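Local coordinates for oxetanocin-like protein (Pyrococcus furiosus, PDB 1XX7) that probably removes the phosphate from 2'-deoxyribonucleoside 5'-monophosphates as a metal-dependent homodimeric 5'-nucleotidase of the HD-domain family, at residues Pro35-Val38 and Ala39-Ser42; Met136-Gln139 and Ala140-Glu144. All coordinates share one frame; numbering follows the deposited sequence.

Contact 1: residues Pro35-Val38 and Ala39-Ser42; sequences PESV and ADHS. With NI (nickel (II) ion), chain G.
Ser37 and Asp40 form a capping box at the start of helix 38-58, with Ser37 as the N-cap. Each side chain serves the other's backbone: Asp40 N donates to Ser37 OG at 3.1 Å, and Ser37 N donates to Asp40 OD2 at 3.0 Å in a nearly straight bond (173°). The serine hydroxyl reaches the first turn because chi1 is 73°, which sets OG between its own backbone N and carbonyl carbon. This is the tightly packed part, and it is tied to the second subunit by reciprocal hydrogen bonds: Ser37 OG with Asp40 OD1 of that subunit, and Asp40 OD1 with its Ser37 OG.

Glu36 and His41 meet more loosely. The carboxylate and imidazole planes stand 80° apart, and Glu36 OE1 comes to 3.4 Å from His41 N at an angle too poor for a hydrogen bond, so the two meet without a polar bond. The acid turns instead to Arg24 and to Lys20 of the second subunit, although every residue that touches across the contact is buried. His41 projects from the first turn with CG anti to its backbone N; NE2 binds nickel at 2.2 Å beside His75, Asp76 and Asp132, the HD-family metal set, while Asp135 holds ND1. In the same first turn, Val38 O accepts from both Ser42 N and Ser42 OG, each 2.8 Å away, the two donors lying on opposite faces of the carbonyl plane.

Contact 2: residues Met136-Gln139 and Ala140-Glu144; sequences MIIQ and AYEYE
Gln139 and Tyr143, one turn apart on helix 123-145, make the main side-chain contact, in which a tilted amide directs NE2 over one face of the ring. Gln139 NE2 sits 3.2 Å above the plane of the Tyr143 ring, over its centre, with amide and ring planes 45° apart. The bend at chi2 (60°) folds the glutamine back over the tyrosine, bringing CG to 3.5 Å from Tyr143 CE2, a carbon-to-carbon contact. Beyond the ring, Tyr143 OH is hydrogen-bonded to Glu36 N. Replacing Tyr143 with an alanine would probably deprive the Gln139 amide of the ring face beneath NE2 and Glu36 N of its hydroxyl partner.

The backbone bonds are those of a regular alpha helix, from Ala140 N to Met136 O through Tyr143 N to Gln139 O, the last at 2.8 Å.

Polar links run along the neighbouring flank. A water lies 2.9 Å from Gln139 OE1 and 2.7 Å from Glu142 OE1, within hydrogen-bonding distance of both; the amide and carboxylate planes are 28° apart. Glu142 OE2 is paired with Arg44, and Gln139 OE1 also accepts from Lys20 of the second subunit.

A methyl packs against a carboxylate oxygen where Ile138 CG2 lies 3.5 Å from Glu142 OE2. With its oxygen engaged by lysine and near water, and its nitrogen over a ring, the Gln139 amide is likely to be fixed in orientation.

Contact 1 is buried wherever its segments touch and lies nearer the centre of the chain, whereas contact 2 mixes buried residues with partly exposed ones such as Met136, Tyr141 and Tyr143. They belong to different elements: residues 35-42 run from a loop into the first turn of helix 38-58, and residues 136-144 lie toward the end of helix 123-145. Their chemistry follows this placement, with side chains capping a helix start and binding metal in contact 1, and an amide nitrogen over a ring plus a bridging water in contact 2. The two touch directly where Glu36 N lies 2.8 Å from Tyr143 OH, a probable hydrogen bond. Lys20 of the second subunit reaches both, through Glu36 and Gln139.

Contact 1: residues Pro35-Val38 and Ala39-Ser42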
ATOM      1  N   PRO A  35       3.416  -2.327  -7.321  1.00 19.62           N
ATOM      2  CA  PRO A  35       4.324  -2.389  -8.421  1.00 19.88           C
ATOM      3  C   PRO A  35       5.306  -1.162  -8.410  1.00 22.26           C
ATOM      4  O   PRO A  35       4.931  -0.100  -7.937  1.00 16.15           O
ATOM      5  CB  PRO A  35       3.388  -2.349  -9.624  1.00 20.90           C
ATOM      6  CG  PRO A  35       2.211  -1.610  -9.139  1.00 23.24           C
ATOM      7  CD  PRO A  35       2.026  -2.091  -7.754  1.00 19.89           C
ATOM      8  N   GLU A  36       6.534  -1.357  -8.900  1.00 20.15           N
ATOM      9  CA  GLU A  36       7.505  -0.263  -9.150  1.00 16.22           C
ATOM     10  C   GLU A  36       6.920   0.883  -9.970  1.00 15.77           C
ATOM     11  O   GLU A  36       6.009   0.728 -10.741  1.00 15.32           O
ATOM     12  CB  GLU A  36       8.734  -0.800  -9.856  1.00 14.60           C
ATOM     13  CG  GLU A  36       8.414  -1.470 -11.226  1.00 17.82           C
ATOM     14  CD  GLU A  36       9.588  -1.555 -12.163  1.00 17.76           C
ATOM     15  OE1 GLU A  36      10.735  -1.169 -11.777  1.00 17.86           O
ATOM     16  OE2 GLU A  36       9.365  -2.042 -13.284  1.00 16.30           O
ATOM     17  N   SER A  37       7.461   2.054  -9.747  1.00 17.74           N
ATOM     18  CA  SER A  37       7.176   3.201 -10.532  1.00 16.09           C
ATOM     19  C   SER A  37       8.067   3.253 -11.783  1.00 13.43           C
ATOM     20  O   SER A  37       9.041   2.469 -11.940  1.00 11.38           O
ATOM     21  CB  SER A  37       7.357   4.450  -9.667  1.00 17.98           C
ATOM     22  OG  SER A  37       8.730   4.717  -9.427  1.00 19.30           O
ATOM     23  N   VAL A  38       7.731   4.190 -12.665  1.00 11.65           N
ATOM     24  CA  VAL A  38       8.513   4.406 -13.872  1.00 14.43           C
ATOM     25  C   VAL A  38       9.921   4.947 -13.527  1.00 15.45           C
ATOM     26  O   VAL A  38      10.911   4.632 -14.212  1.00 17.19           O
ATOM     27  CB  VAL A  38       7.781   5.317 -14.853  1.00 15.87           C
ATOM     28  CG1 VAL A  38       8.644   5.589 -16.097  1.00 17.22           C
ATOM     29  CG2 VAL A  38       6.473   4.686 -15.261  1.00 17.48           C
ATOM     30  N   ALA A  39      10.008   5.736 -12.455  1.00 16.15           N
ATOM     31  CA  ALA A  39      11.280   6.210 -11.960  1.00 17.48           C
ATOM     32  C   ALA A  39      12.143   5.098 -11.372  1.00 16.18           C
ATOM     33  O   ALA A  39      13.346   5.106 -11.562  1.00 17.58           O
ATOM     34  CB  ALA A  39      11.064   7.262 -10.956  1.00 19.25           C
ATOM     35  N   ASP A  40      11.530   4.188 -10.618  1.00 15.91           N
ATOM     36  CA  ASP A  40      12.187   2.974 -10.084  1.00 16.48           C
ATOM     37  C   ASP A  40      12.861   2.206 -11.245  1.00 15.86           C
ATOM     38  O   ASP A  40      14.034   1.828 -11.198  1.00 12.47           O
ATOM     39  CB  ASP A  40      11.136   2.051  -9.429  1.00 19.68           C
ATOM     40  CG  ASP A  40      10.763   2.450  -8.001  1.00 22.13           C
ATOM     41  OD1 ASP A  40      11.664   2.986  -7.258  1.00 20.55           O
ATOM     42  OD2 ASP A  40       9.547   2.226  -7.635  1.00 14.08           O
ATOM     43  N   HIS A  41      12.047   1.965 -12.265  1.00 15.09           N
ATOM     44  CA  HIS A  41      12.433   1.300 -13.464  1.00 13.94           C
ATOM     45  C   HIS A  41      13.562   2.011 -14.169  1.00 14.78           C
ATOM     46  O   HIS A  41      14.555   1.381 -14.507  1.00 11.48           O
ATOM     47  CB  HIS A  41      11.222   1.253 -14.408  1.00 13.16           C
ATOM     48  CG  HIS A  41      11.575   0.928 -15.799  1.00 11.70           C
ATOM     49  ND1 HIS A  41      12.195  -0.249 -16.146  1.00 12.42           N
ATOM     50  CD2 HIS A  41      11.419   1.627 -16.948  1.00 15.41           C
ATOM     51  CE1 HIS A  41      12.391  -0.277 -17.451  1.00 10.19           C
ATOM     52  NE2 HIS A  41      11.918   0.838 -17.962  1.00 12.35           N
ATOM     53  N   SER A  42      13.374   3.310 -14.393  1.00 14.96           N
ATOM     54  CA  SER A  42      14.319   4.155 -15.104  1.00 18.95           C
ATOM     55  C   SER A  42      15.649   4.341 -14.411  1.00 20.13           C
ATOM     56  O   SER A  42      16.694   4.463 -15.094  1.00 19.82           O
ATOM     57  CB  SER A  42      13.725   5.537 -15.370  1.00 18.22           C
ATOM     58  OG  SER A  42      12.634   5.456 -16.232  1.00 22.67           O
TER
HETATM   59 NI    NI G 201      11.763   1.782 -19.981  1.00 32.09          NI

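Contact 2: residues Met136-Gln139 and Ala140-Glu144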
ATOM      1  N   MET A 136      13.305  -5.164 -16.923  1.00 15.98           N
ATOM      2  CA  MET A 136      11.970  -5.798 -16.963  1.00 18.58           C
ATOM      3  C   MET A 136      11.960  -7.289 -16.676  1.00 16.58           C
ATOM      4  O   MET A 136      11.150  -7.753 -15.921  1.00 18.85           O
ATOM      5  CB  MET A 136      11.281  -5.549 -18.302  1.00 18.48           C
ATOM      6  CG  MET A 136       9.800  -5.858 -18.239  1.00 26.10           C
ATOM      7  SD  MET A 136       8.866  -5.534 -19.775  1.00 32.51           S
ATOM      8  CE  MET A 136       9.451  -7.033 -20.646  1.00 35.88           C
ATOM      9  N   ILE A 137      12.884  -8.020 -17.282  1.00 18.86           N
ATOM     10  CA  ILE A 137      12.914  -9.443 -17.187  1.00 19.17           C
ATOM     11  C   ILE A 137      13.382  -9.833 -15.820  1.00 20.27           C
ATOM     12  O   ILE A 137      12.868 -10.795 -15.225  1.00 21.28           O
ATOM     13  CB  ILE A 137      13.883 -10.096 -18.241  1.00 23.31           C
ATOM     14  CG1 ILE A 137      13.454  -9.773 -19.669  1.00 24.81           C
ATOM     15  CG2 ILE A 137      13.900 -11.628 -18.083  1.00 23.84           C
ATOM     16  CD1 ILE A 137      14.538 -10.116 -20.663  1.00 26.24           C
ATOM     17  N   ILE A 138      14.375  -9.112 -15.323  1.00 17.51           N
ATOM     18  CA  ILE A 138      14.891  -9.371 -13.995  1.00 19.13           C
ATOM     19  C   ILE A 138      13.855  -8.979 -12.935  1.00 14.40           C
ATOM     20  O   ILE A 138      13.717  -9.682 -11.949  1.00 16.54           O
ATOM     21  CB  ILE A 138      16.250  -8.674 -13.745  1.00 21.72           C
ATOM     22  CG1 ILE A 138      17.337  -9.267 -14.643  1.00 22.80           C
ATOM     23  CG2 ILE A 138      16.681  -8.852 -12.290  1.00 20.49           C
ATOM     24  CD1 ILE A 138      18.660  -8.400 -14.734  1.00 22.85           C
ATOM     25  N   GLN A 139      13.127  -7.885 -13.171  1.00 13.96           N
ATOM     26  CA  GLN A 139      12.029  -7.488 -12.304  1.00 15.53           C
ATOM     27  C   GLN A 139      10.935  -8.543 -12.250  1.00 16.09           C
ATOM     28  O   GLN A 139      10.379  -8.790 -11.190  1.00 13.01           O
ATOM     29  CB  GLN A 139      11.444  -6.132 -12.720  1.00 13.48           C
ATOM     30  CG  GLN A 139      10.422  -5.569 -11.697  1.00 13.65           C
ATOM     31  CD  GLN A 139      11.045  -5.374 -10.340  1.00 16.81           C
ATOM     32  OE1 GLN A 139      11.983  -4.577 -10.191  1.00 18.13           O
ATOM     33  NE2 GLN A 139      10.565  -6.128  -9.340  1.00 10.15           N
ATOM     34  N   ALA A 140      10.684  -9.205 -13.381  1.00 17.81           N
ATOM     35  CA  ALA A 140       9.698 -10.288 -13.461  1.00 19.19           C
ATOM     36  C   ALA A 140      10.103 -11.467 -12.595  1.00 18.72           C
ATOM     37  O   ALA A 140       9.283 -11.956 -11.806  1.00 18.69           O
ATOM     38  CB  ALA A 140       9.448 -10.713 -14.911  1.00 17.55           C
ATOM     39  N   TYR A 141      11.371 -11.842 -12.663  1.00 17.96           N
ATOM     40  CA  TYR A 141      11.947 -12.845 -11.767  1.00 18.16           C
ATOM     41  C   TYR A 141      11.831 -12.431 -10.266  1.00 20.63           C
ATOM     42  O   TYR A 141      11.438 -13.211  -9.417  1.00 19.99           O
ATOM     43  CB  TYR A 141      13.404 -13.101 -12.187  1.00 23.73           C
ATOM     44  CG  TYR A 141      14.241 -13.759 -11.128  1.00 23.61           C
ATOM     45  CD1 TYR A 141      14.197 -15.151 -10.933  1.00 24.05           C
ATOM     46  CD2 TYR A 141      15.050 -13.000 -10.304  1.00 22.68           C
ATOM     47  CE1 TYR A 141      14.942 -15.754  -9.951  1.00 24.40           C
ATOM     48  CE2 TYR A 141      15.816 -13.600  -9.294  1.00 26.98           C
ATOM     49  CZ  TYR A 141      15.761 -14.971  -9.129  1.00 25.86           C
ATOM     50  OH  TYR A 141      16.509 -15.551  -8.139  1.00 28.25           O
ATOM     51  N   GLU A 142      12.141 -11.176  -9.951  1.00 24.16           N
ATOM     52  CA  GLU A 142      11.998 -10.679  -8.576  1.00 20.07           C
ATOM     53  C   GLU A 142      10.551 -10.737  -8.140  1.00 17.90           C
ATOM     54  O   GLU A 142      10.298 -11.108  -7.021  1.00 14.17           O
ATOM     55  CB  GLU A 142      12.525  -9.249  -8.450  1.00 22.80           C
ATOM     56  CG  GLU A 142      14.044  -9.202  -8.694  1.00 25.13           C
ATOM     57  CD  GLU A 142      14.584  -7.821  -8.777  1.00 23.14           C
ATOM     58  OE1 GLU A 142      14.873  -7.202  -7.740  1.00 34.53           O
ATOM     59  OE2 GLU A 142      14.709  -7.335  -9.874  1.00 25.86           O
ATOM     60  N   TYR A 143       9.596 -10.386  -9.016  1.00 16.76           N
ATOM     61  CA  TYR A 143       8.182 -10.423  -8.620  1.00 13.64           C
ATOM     62  C   TYR A 143       7.675 -11.854  -8.451  1.00 15.57           C
ATOM     63  O   TYR A 143       6.887 -12.094  -7.589  1.00 17.97           O
ATOM     64  CB  TYR A 143       7.260  -9.599  -9.534  1.00 13.17           C
ATOM     65  CG  TYR A 143       7.336  -8.106  -9.308  1.00 14.23           C
ATOM     66  CD1 TYR A 143       7.489  -7.551  -8.003  1.00 14.38           C
ATOM     67  CD2 TYR A 143       7.238  -7.234 -10.386  1.00 12.01           C
ATOM     68  CE1 TYR A 143       7.585  -6.117  -7.815  1.00 13.22           C
ATOM     69  CE2 TYR A 143       7.272  -5.858 -10.214  1.00 14.43           C
ATOM     70  CZ  TYR A 143       7.461  -5.298  -8.930  1.00 14.05           C
ATOM     71  OH  TYR A 143       7.519  -3.946  -8.867  1.00 13.38           O
ATOM     72  N   GLU A 144       8.188 -12.791  -9.233  1.00 18.64           N
ATOM     73  CA  GLU A 144       7.934 -14.210  -9.023  1.00 21.20           C
ATOM     74  C   GLU A 144       8.433 -14.745  -7.670  1.00 19.41           C
ATOM     75  O   GLU A 144       7.745 -15.516  -7.040  1.00 22.25           O
ATOM     76  CB  GLU A 144       8.551 -15.021 -10.141  1.00 20.85           C
ATOM     77  CG  GLU A 144       7.856 -14.795 -11.487  1.00 30.46           C
ATOM     78  CD  GLU A 144       8.552 -15.489 -12.666  1.00 34.40           C
ATOM     79  OE1 GLU A 144       9.574 -16.191 -12.469  1.00 42.87           O
ATOM     80  OE2 GLU A 144       8.067 -15.327 -13.806  1.00 44.05           O
TER
HETATM   81  O   HOH W   1      13.941  -4.686  -8.107  1.00 18.49           O